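Local coordinates for protein cortical-lytic enzyme (Bacillus cereus, PDB 4S3J) that cleaves partially degraded spore-cortex peptidoglycan as an N-acetylglucosaminidase during germination, probably recognising muramic acid delta-lactam residues, at residues Trp329-Lys334 / Gln379-Phe384; Tyr70-Ala75 / Leu95-Gly100; Tyr245-Thr250 / Gln274-Val279. All blocks are in the same frame, centred on the assembly; numbering follows the deposited sequence.

Interaction 1: residues Trp329-Lys334 / Gln379-Phe384; sequences WKLPFK and QHEVWF
Two tryptophans, W329 and W383, reach for each other across a pair of antiparallel strands. The CG of each lies anti to its carbonyl carbon. The tip of the W329 indole, CZ3, comes up to the edge of the W383 ring, 3.8 Å from W383 CD1. The ring planes stand at 75°, and the approach is oblique. E381 lies two residues before W383 on the same strand and pairs with W329. Its extended side chain, with CG anti to the backbone N, receives W383 NE1 on the anti lone pair of E381 OE2 at 2.9 Å. This nearly straight bond lies in the indole plane and fixes the rotation of the W383 ring.

The other face of the strand pair carries K330 and H380, a non-hydrogen-bonded pair. Their side chains run side by side in the same direction. K330 CG makes a CH-pi contact over one imidazole face, 3.9 Å from the H380 ring centroid. H380 is gripped at both nitrogens, ND1 by D328 and NE2 by D374, which would favour a protonated ring.

L331 crosses Q379 obliquely. L331 CD1 lies 3.6 Å from Q379 CD, against the amide end, whose OE1 is bonded to N371.

The backbone holds this register. W329 N donates to E381 O at 2.9 Å, and E381 N returns a bond to W329 O. L331 N to Q379 O is the third bond, with the donor above the carbonyl plane. A water bridges Q379 N and L331 O, the carbonyl of the cis peptide to P332.

This is consistent with the small insertion after the seventh barrel strand in many family 18 glycosyl hydrolases. Strand 379-383 is the middle of three antiparallel strands, between 318-330 and 367-373, where H369 stacks on W383 and Y372 on H380.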
loop_
_atom_site.group_PDB
_atom_site.type_symbol
_atom_site.label_atom_id
_atom_site.label_comp_id
_atom_site.label_asym_id
_atom_site.label_seq_id
_atom_site.Cartn_x
_atom_site.Cartn_y
_atom_site.Cartn_z
ATOM N N TRP A 329 -2.320 -14.404 14.080
ATOM C CA TRP A 329 -1.354 -15.084 14.939
ATOM C C TRP A 329 -2.038 -15.991 15.955
ATOM O O TRP A 329 -2.991 -15.574 16.592
ATOM C CB TRP A 329 -0.532 -14.071 15.726
ATOM C CG TRP A 329 0.472 -13.233 15.003
ATOM C CD1 TRP A 329 1.795 -13.527 14.839
ATOM C CD2 TRP A 329 0.274 -11.929 14.422
ATOM N NE1 TRP A 329 2.424 -12.507 14.167
ATOM C CE2 TRP A 329 1.521 -11.511 13.907
ATOM C CE3 TRP A 329 -0.830 -11.078 14.286
ATOM C CZ2 TRP A 329 1.698 -10.289 13.260
ATOM C CZ3 TRP A 329 -0.647 -9.849 13.639
ATOM C CH2 TRP A 329 0.611 -9.469 13.150
ATOM N N LYS A 330 -1.526 -17.198 16.148
ATOM C CA LYS A 330 -1.939 -18.033 17.274
ATOM C C LYS A 330 -1.129 -17.660 18.501
ATOM O O LYS A 330 0.064 -17.362 18.398
ATOM C CB LYS A 330 -1.767 -19.519 16.948
ATOM C CG LYS A 330 -2.744 -20.015 15.905
ATOM C CD LYS A 330 -2.466 -21.462 15.584
ATOM C CE LYS A 330 -3.354 -21.963 14.489
ATOM N NZ LYS A 330 -2.989 -23.366 14.143
ATOM N N LEU A 331 -1.785 -17.665 19.665
ATOM C CA LEU A 331 -1.176 -17.273 20.942
ATOM C C LEU A 331 -1.025 -18.496 21.836
ATOM O O LEU A 331 -1.790 -19.445 21.715
ATOM C CB LEU A 331 -2.033 -16.201 21.642
ATOM C CG LEU A 331 -2.211 -14.870 20.909
ATOM C CD1 LEU A 331 -3.147 -13.926 21.679
ATOM C CD2 LEU A 331 -0.897 -14.188 20.682
ATOM N N PRO A 332 -0.032 -18.478 22.743
ATOM C CA PRO A 332 0.933 -17.396 22.949
ATOM C C PRO A 332 2.025 -17.401 21.887
ATOM O O PRO A 332 2.337 -18.469 21.336
ATOM C CB PRO A 332 1.508 -17.709 24.331
ATOM C CG PRO A 332 1.456 -19.213 24.410
ATOM C CD PRO A 332 0.172 -19.588 23.699
ATOM N N PHE A 333 2.610 -16.238 21.615
ATOM C CA PHE A 333 3.727 -16.179 20.692
ATOM C C PHE A 333 4.944 -16.810 21.345
ATOM O O PHE A 333 5.279 -16.516 22.493
ATOM C CB PHE A 333 4.057 -14.756 20.281
ATOM C CG PHE A 333 5.308 -14.663 19.466
ATOM C CD1 PHE A 333 5.309 -15.073 18.143
ATOM C CD2 PHE A 333 6.492 -14.214 20.022
ATOM C CE1 PHE A 333 6.456 -15.011 17.384
ATOM C CE2 PHE A 333 7.642 -14.154 19.265
ATOM C CZ PHE A 333 7.626 -14.553 17.950
ATOM N N LYS A 334 5.604 -17.672 20.579
ATOM C CA LYS A 334 6.802 -18.376 21.012
ATOM C C LYS A 334 7.704 -18.648 19.823
ATOM O O LYS A 334 7.208 -18.840 18.719
ATOM C CB LYS A 334 6.420 -19.695 21.693
ATOM C CG LYS A 334 6.600 -19.679 23.182
ATOM C CD LYS A 334 8.023 -20.083 23.554
ATOM C CE LYS A 334 8.466 -19.439 24.858
ATOM N NZ LYS A 334 8.947 -18.043 24.645
ATOM N N GLN A 379 -6.350 -19.484 21.226
ATOM C CA GLN A 379 -6.558 -18.042 21.033
ATOM C C GLN A 379 -5.788 -17.524 19.819
ATOM O O GLN A 379 -4.638 -17.936 19.589
ATOM C CB GLN A 379 -6.135 -17.257 22.274
ATOM C CG GLN A 379 -6.544 -15.795 22.151
ATOM C CD GLN A 379 -6.175 -14.891 23.318
ATOM O OE1 GLN A 379 -6.362 -13.676 23.227
ATOM N NE2 GLN A 379 -5.678 -15.460 24.414
ATOM N N HIS A 380 -6.431 -16.654 19.042
ATOM C CA HIS A 380 -5.808 -15.950 17.919
ATOM C C HIS A 380 -5.873 -14.436 18.140
ATOM O O HIS A 380 -6.812 -13.932 18.775
ATOM C CB HIS A 380 -6.521 -16.261 16.608
ATOM C CG HIS A 380 -6.456 -17.694 16.167
ATOM N ND1 HIS A 380 -5.898 -18.076 14.964
ATOM C CD2 HIS A 380 -6.955 -18.824 16.724
ATOM C CE1 HIS A 380 -6.023 -19.374 14.807
ATOM N NE2 HIS A 380 -6.664 -19.863 15.867
ATOM N N GLU A 381 -4.905 -13.722 17.576
ATOM C CA GLU A 381 -4.931 -12.258 17.517
ATOM C C GLU A 381 -4.712 -11.832 16.078
ATOM O O GLU A 381 -3.783 -12.314 15.424
ATOM C CB GLU A 381 -3.863 -11.647 18.428
ATOM C CG GLU A 381 -3.920 -10.152 18.525
ATOM C CD GLU A 381 -3.148 -9.617 19.689
ATOM O OE1 GLU A 381 -3.259 -10.177 20.804
ATOM O OE2 GLU A 381 -2.426 -8.629 19.499
ATOM N N VAL A 382 -5.561 -10.933 15.602
ATOM C CA VAL A 382 -5.519 -10.456 14.239
ATOM C C VAL A 382 -5.315 -8.956 14.183
ATOM O O VAL A 382 -6.028 -8.217 14.855
ATOM C CB VAL A 382 -6.824 -10.803 13.497
ATOM C CG1 VAL A 382 -6.769 -10.308 12.071
ATOM C CG2 VAL A 382 -7.106 -12.297 13.548
ATOM N N TRP A 383 -4.333 -8.508 13.392
ATOM C CA TRP A 383 -4.147 -7.088 13.059
ATOM C C TRP A 383 -4.275 -6.976 11.544
ATOM O O TRP A 383 -3.771 -7.838 10.837
ATOM C CB TRP A 383 -2.784 -6.569 13.537
ATOM C CG TRP A 383 -2.712 -6.439 15.018
ATOM C CD1 TRP A 383 -2.427 -7.424 15.919
ATOM C CD2 TRP A 383 -2.961 -5.255 15.779
ATOM N NE1 TRP A 383 -2.478 -6.924 17.200
ATOM C CE2 TRP A 383 -2.789 -5.591 17.147
ATOM C CE3 TRP A 383 -3.299 -3.939 15.442
ATOM C CZ2 TRP A 383 -2.994 -4.665 18.172
ATOM C CZ3 TRP A 383 -3.463 -3.019 16.459
ATOM C CH2 TRP A 383 -3.310 -3.383 17.804
ATOM N N PHE A 384 -4.984 -5.961 11.049
ATOM C CA PHE A 384 -5.215 -5.889 9.613
ATOM C C PHE A 384 -5.406 -4.441 9.155
ATOM O O PHE A 384 -5.027 -3.517 9.880
ATOM C CB PHE A 384 -6.387 -6.826 9.216
ATOM C CG PHE A 384 -7.743 -6.412 9.685
ATOM C CD1 PHE A 384 -8.127 -6.549 11.026
ATOM C CD2 PHE A 384 -8.671 -5.954 8.767
ATOM C CE1 PHE A 384 -9.419 -6.150 11.435
ATOM C CE2 PHE A 384 -9.951 -5.545 9.177
ATOM C CZ PHE A 384 -10.330 -5.682 10.496
HETATM O O HOH W 1 -4.085 -20.064 23.021
#

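Interaction 2: residues Tyr70-Ala75 / Leu95-Gly100; sequences YNVPLA and LYVPKG
V72 CG1 is the centre of this contact, which closes part of a LysM domain, a small fold of two helices against a two-stranded antiparallel sheet. The methyl points at the chain that leaves strand 94-96. It lies 3.1 Å from P98 O, a tight approach, and 3.5 Å from G100 CA. V72 CG1 is anti to the carbonyl carbon, which turns it to these atoms. Beside it, V97 CG1 packs against the root of the Y70 side chain, 3.7 Å from Y70 CB. The two side chains cross at about a right angle.

G100 packs against the backbone of Y70 and N71. G100 CA lies close to two carbonyls, 3.2 Å from N71 O and 3.4 Å from Y70 O, the latter a C-H...O contact.

A Schellman motif ends helix 63-70 here. N71 takes the positive phi, 55°, and P73 is the N-cap of helix 74-80. Further out, N71 OD1 is bonded to K398 and N71 ND2 to the carbonyl of N424, linking the turn to helices 387-400 and 415-424. Y70 OH reaches I3 O. No direct hydrogen bond joins the two segments, but a water donates to Y70 O at 2.9 Å and accepts from G100 N at 3.1 Å.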
loop_
_atom_site.group_PDB
_atom_site.type_symbol
_atom_site.label_atom_id
_atom_site.label_comp_id
_atom_site.label_asym_id
_atom_site.label_seq_id
_atom_site.Cartn_x
_atom_site.Cartn_y
_atom_site.Cartn_z
ATOM N N TYR A 70 -11.334 15.492 3.562
ATOM C CA TYR A 70 -12.121 16.021 2.451
ATOM C C TYR A 70 -11.464 17.165 1.692
ATOM O O TYR A 70 -12.098 17.793 0.862
ATOM C CB TYR A 70 -13.518 16.422 2.963
ATOM C CG TYR A 70 -14.319 15.178 3.274
ATOM C CD1 TYR A 70 -14.849 14.421 2.249
ATOM C CD2 TYR A 70 -14.517 14.750 4.576
ATOM C CE1 TYR A 70 -15.548 13.231 2.504
ATOM C CE2 TYR A 70 -15.246 13.570 4.845
ATOM C CZ TYR A 70 -15.749 12.824 3.800
ATOM O OH TYR A 70 -16.456 11.656 4.052
ATOM N N ASN A 71 -10.170 17.360 1.916
ATOM C CA ASN A 71 -9.380 18.343 1.160
ATOM C C ASN A 71 -9.956 19.750 1.207
ATOM O O ASN A 71 -9.910 20.492 0.211
ATOM C CB ASN A 71 -9.283 17.908 -0.298
ATOM C CG ASN A 71 -8.767 16.479 -0.452
ATOM O OD1 ASN A 71 -7.772 16.098 0.160
ATOM N ND2 ASN A 71 -9.465 15.679 -1.258
ATOM N N VAL A 72 -10.421 20.135 2.389
ATOM C CA VAL A 72 -11.012 21.456 2.648
ATOM C C VAL A 72 -10.223 22.197 3.722
ATOM O O VAL A 72 -9.842 21.608 4.723
ATOM C CB VAL A 72 -12.490 21.329 3.089
ATOM C CG1 VAL A 72 -13.318 20.672 2.015
ATOM C CG2 VAL A 72 -12.611 20.554 4.350
ATOM N N PRO A 73 -9.915 23.479 3.506
ATOM C CA PRO A 73 -9.192 24.154 4.590
ATOM C C PRO A 73 -9.929 24.106 5.929
ATOM O O PRO A 73 -11.149 24.247 5.965
ATOM C CB PRO A 73 -9.078 25.603 4.100
ATOM C CG PRO A 73 -9.274 25.547 2.628
ATOM C CD PRO A 73 -10.156 24.358 2.350
ATOM N N LEU A 74 -9.195 23.899 7.016
ATOM C CA LEU A 74 -9.806 23.738 8.331
ATOM C C LEU A 74 -10.621 24.968 8.744
ATOM O O LEU A 74 -11.702 24.832 9.319
ATOM C CB LEU A 74 -8.729 23.439 9.375
ATOM C CG LEU A 74 -9.189 23.402 10.833
ATOM C CD1 LEU A 74 -10.309 22.410 11.042
ATOM C CD2 LEU A 74 -8.023 23.147 11.781
ATOM N N ALA A 75 -10.113 26.162 8.463
ATOM C CA ALA A 75 -10.850 27.387 8.809
ATOM C C ALA A 75 -12.197 27.451 8.107
ATOM O O ALA A 75 -13.170 27.927 8.683
ATOM C CB ALA A 75 -10.031 28.624 8.464
ATOM N N LEU A 95 -22.321 17.555 10.166
ATOM C CA LEU A 95 -21.556 18.693 9.661
ATOM C C LEU A 95 -21.797 18.938 8.172
ATOM O O LEU A 95 -21.991 17.998 7.383
ATOM C CB LEU A 95 -20.051 18.471 9.870
ATOM C CG LEU A 95 -19.592 18.255 11.304
ATOM C CD1 LEU A 95 -18.098 17.892 11.304
ATOM C CD2 LEU A 95 -19.836 19.475 12.167
ATOM N N TYR A 96 -21.718 20.210 7.785
ATOM C CA TYR A 96 -21.708 20.586 6.384
ATOM C C TYR A 96 -20.237 20.621 5.936
ATOM O O TYR A 96 -19.397 21.245 6.603
ATOM C CB TYR A 96 -22.379 21.949 6.145
ATOM C CG TYR A 96 -22.373 22.331 4.685
ATOM C CD1 TYR A 96 -21.310 22.999 4.131
ATOM C CD2 TYR A 96 -23.421 21.963 3.850
ATOM C CE1 TYR A 96 -21.284 23.315 2.786
ATOM C CE2 TYR A 96 -23.406 22.267 2.499
ATOM C CZ TYR A 96 -22.314 22.940 1.972
ATOM O OH TYR A 96 -22.250 23.264 0.629
ATOM N N VAL A 97 -19.931 19.947 4.832
ATOM C CA VAL A 97 -18.556 19.850 4.330
ATOM C C VAL A 97 -18.467 20.464 2.928
ATOM O O VAL A 97 -19.046 19.932 1.980
ATOM C CB VAL A 97 -18.063 18.390 4.285
ATOM C CG1 VAL A 97 -16.592 18.316 3.845
ATOM C CG2 VAL A 97 -18.181 17.734 5.631
ATOM N N PRO A 98 -17.780 21.608 2.791
ATOM C CA PRO A 98 -17.676 22.194 1.448
ATOM C C PRO A 98 -16.908 21.295 0.496
ATOM O O PRO A 98 -16.194 20.409 0.973
ATOM C CB PRO A 98 -16.900 23.492 1.680
ATOM C CG PRO A 98 -17.073 23.804 3.137
ATOM C CD PRO A 98 -17.194 22.476 3.825
ATOM N N LYS A 99 -17.119 21.476 -0.808
ATOM C CA LYS A 99 -16.377 20.756 -1.834
ATOM C C LYS A 99 -14.894 21.092 -1.655
ATOM O O LYS A 99 -14.528 22.266 -1.551
ATOM C CB LYS A 99 -16.882 21.139 -3.237
ATOM C CG LYS A 99 -16.186 20.412 -4.381
ATOM C CD LYS A 99 -16.638 20.882 -5.774
ATOM C CE LYS A 99 -15.909 20.118 -6.891
ATOM N NZ LYS A 99 -16.351 20.436 -8.276
ATOM N N GLY A 100 -14.038 20.075 -1.627
ATOM C CA GLY A 100 -12.615 20.305 -1.426
ATOM C C GLY A 100 -11.897 20.277 -2.756
ATOM O O GLY A 100 -12.543 20.114 -3.789
HETATM O O HOH W 2 -14.481 17.207 -0.611
#

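Interaction 3: residues Tyr245-Thr250 / Gln274-Val279; sequences YTLSTT and QIVDFV
D277 has chi1 -69°, with CG anti to its carbonyl carbon, and this turns the carboxylate back to the neighbouring strand of the TIM barrel. F278 has chi1 66°, the crowded position between N and carbonyl carbon, and its ring comes against S248. Strands 246-251 and 278-281 are parallel barrel staves, paired here at S248 with F278 and T249 with V279.

At the entry to strand 278-281, D277 binds both backbone polar atoms of L247. L247 N donates to D277 OD2 at 2.9 Å, on the anti lone pair. D277 N gives a bond of 2.8 Å to L247 O, in the carbonyl plane. The carboxylate thus takes the N-H of L247 just before strand 278-281 begins. OD2 also forms a salt bridge with K238, which would favour the charged carboxylate.

On the face that carries T249 and V279, V276 packs with L247 and T249. V276 CG1 lies 4.0 Å from T249 CG2 and 4.1 Å from L247 CG. Helix 227-240 packs on L247 and T249. T249 OG1 is bonded to Q272, and the T249 side chain is about 9 Å from that of E220, the likely proton donor.

S248 OG is held by D214 and H216. S248 CB lies over one face of the F278 ring. The CH-pi contact is close, with S248 CB 3.5 Å from the F278 ring centroid and 16° off the ring normal.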
loop_
_atom_site.group_PDB
_atom_site.type_symbol
_atom_site.label_atom_id
_atom_site.label_comp_id
_atom_site.label_asym_id
_atom_site.label_seq_id
_atom_site.Cartn_x
_atom_site.Cartn_y
_atom_site.Cartn_z
ATOM N N TYR A 245 11.689 6.991 -20.538
ATOM C CA TYR A 245 11.869 5.956 -19.523
ATOM C C TYR A 245 12.293 6.597 -18.210
ATOM O O TYR A 245 12.942 7.648 -18.204
ATOM C CB TYR A 245 12.917 4.906 -19.927
ATOM C CG TYR A 245 12.506 4.005 -21.072
ATOM C CD1 TYR A 245 12.404 4.500 -22.367
ATOM C CD2 TYR A 245 12.170 2.669 -20.854
ATOM C CE1 TYR A 245 12.033 3.684 -23.419
ATOM C CE2 TYR A 245 11.797 1.848 -21.901
ATOM C CZ TYR A 245 11.722 2.362 -23.181
ATOM O OH TYR A 245 11.338 1.551 -24.222
ATOM N N THR A 246 11.961 5.932 -17.110
ATOM C CA THR A 246 12.344 6.355 -15.767
ATOM C C THR A 246 12.987 5.208 -14.985
ATOM O O THR A 246 12.883 4.038 -15.369
ATOM C CB THR A 246 11.141 6.862 -14.968
ATOM O OG1 THR A 246 10.127 5.850 -14.929
ATOM C CG2 THR A 246 10.595 8.112 -15.605
ATOM N N LEU A 247 13.612 5.564 -13.868
ATOM C CA LEU A 247 14.317 4.623 -13.011
ATOM C C LEU A 247 13.799 4.712 -11.576
ATOM O O LEU A 247 13.602 5.808 -11.053
ATOM C CB LEU A 247 15.812 4.930 -13.050
ATOM C CG LEU A 247 16.747 4.214 -12.087
ATOM C CD1 LEU A 247 16.754 2.698 -12.378
ATOM C CD2 LEU A 247 18.184 4.795 -12.203
ATOM N N SER A 248 13.574 3.562 -10.941
ATOM C CA SER A 248 13.146 3.553 -9.555
ATOM C C SER A 248 13.807 2.426 -8.782
ATOM O O SER A 248 14.362 1.497 -9.377
ATOM C CB SER A 248 11.612 3.438 -9.463
ATOM O OG SER A 248 11.141 2.247 -10.076
ATOM N N THR A 249 13.769 2.538 -7.457
ATOM C CA THR A 249 14.343 1.533 -6.566
ATOM C C THR A 249 13.494 1.283 -5.326
ATOM O O THR A 249 12.704 2.156 -4.902
ATOM C CB THR A 249 15.722 1.949 -6.065
ATOM O OG1 THR A 249 15.604 3.223 -5.428
ATOM C CG2 THR A 249 16.747 1.999 -7.219
ATOM N N THR A 250 13.695 0.107 -4.735
ATOM C CA THR A 250 13.154 -0.230 -3.431
ATOM C C THR A 250 14.142 0.116 -2.320
ATOM O O THR A 250 15.330 -0.195 -2.407
ATOM C CB THR A 250 12.806 -1.741 -3.350
ATOM O OG1 THR A 250 11.721 -2.024 -4.242
ATOM C CG2 THR A 250 12.421 -2.147 -1.927
ATOM N N GLN A 274 19.231 11.259 -5.400
ATOM C CA GLN A 274 19.825 12.151 -6.367
ATOM C C GLN A 274 19.798 11.566 -7.788
ATOM O O GLN A 274 19.893 12.297 -8.771
ATOM C CB GLN A 274 21.260 12.480 -5.929
ATOM C CG GLN A 274 21.850 13.694 -6.603
ATOM C CD GLN A 274 23.140 14.152 -5.945
ATOM O OE1 GLN A 274 23.370 13.897 -4.762
ATOM N NE2 GLN A 274 23.983 14.837 -6.705
ATOM N N ILE A 275 19.740 10.241 -7.882
ATOM C CA ILE A 275 19.810 9.547 -9.160
ATOM C C ILE A 275 18.446 9.174 -9.740
ATOM O O ILE A 275 18.187 9.375 -10.920
ATOM C CB ILE A 275 20.647 8.263 -9.031
ATOM C CG1 ILE A 275 22.056 8.587 -8.520
ATOM C CG2 ILE A 275 20.728 7.534 -10.372
ATOM C CD1 ILE A 275 22.818 7.392 -8.000
ATOM N N VAL A 276 17.599 8.558 -8.928
ATOM C CA VAL A 276 16.382 7.938 -9.453
ATOM C C VAL A 276 15.186 8.900 -9.593
ATOM O O VAL A 276 15.184 10.012 -9.060
ATOM C CB VAL A 276 15.954 6.744 -8.560
ATOM C CG1 VAL A 276 17.110 5.768 -8.347
ATOM C CG2 VAL A 276 15.411 7.240 -7.228
ATOM N N ASP A 277 14.174 8.470 -10.340
ATOM C CA ASP A 277 12.942 9.240 -10.490
ATOM C C ASP A 277 12.029 9.088 -9.283
ATOM O O ASP A 277 11.398 10.059 -8.865
ATOM C CB ASP A 277 12.225 8.823 -11.773
ATOM C CG ASP A 277 12.981 9.250 -13.018
ATOM O OD1 ASP A 277 12.878 10.443 -13.372
ATOM O OD2 ASP A 277 13.714 8.424 -13.607
ATOM N N PHE A 278 11.947 7.885 -8.730
ATOM C CA PHE A 278 11.244 7.692 -7.471
ATOM C C PHE A 278 11.733 6.457 -6.741
ATOM O O PHE A 278 12.418 5.602 -7.321
ATOM C CB PHE A 278 9.731 7.630 -7.692
ATOM C CG PHE A 278 9.240 6.431 -8.471
ATOM C CD1 PHE A 278 8.948 5.230 -7.830
ATOM C CD2 PHE A 278 8.998 6.528 -9.825
ATOM C CE1 PHE A 278 8.449 4.133 -8.548
ATOM C CE2 PHE A 278 8.497 5.460 -10.543
ATOM C CZ PHE A 278 8.224 4.256 -9.905
ATOM N N VAL A 279 11.440 6.420 -5.446
ATOM C CA VAL A 279 11.735 5.275 -4.586
ATOM C C VAL A 279 10.444 4.741 -3.990
ATOM O O VAL A 279 9.483 5.487 -3.784
ATOM C CB VAL A 279 12.702 5.623 -3.427
ATOM C CG1 VAL A 279 14.064 6.088 -3.965
ATOM C CG2 VAL A 279 12.115 6.686 -2.511
#

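How the interactions relate
Along the chain interaction 2 comes first, then interaction 3, then interaction 1, each closing before the next opens. Interaction 2 belongs to the second LysM domain, whereas the other two lie in the glycosyl hydrolase family 18 domain. None touches another. The centres of interactions 1 and 2 are about 40 Å apart. The centres of interactions 1 and 3 are about 38 Å apart. The centres of interactions 2 and 3 are about 35 Å apart. Interactions 1 and 3 lie on opposite sides of the chain's centre, yet strands 278-281 and 318-330 are parallel neighbours in the barrel. Interaction 3 joins barrel strands near the likely proton donor, E220. Interaction 1 joins the far end of strand 318-330 to an antiparallel extension.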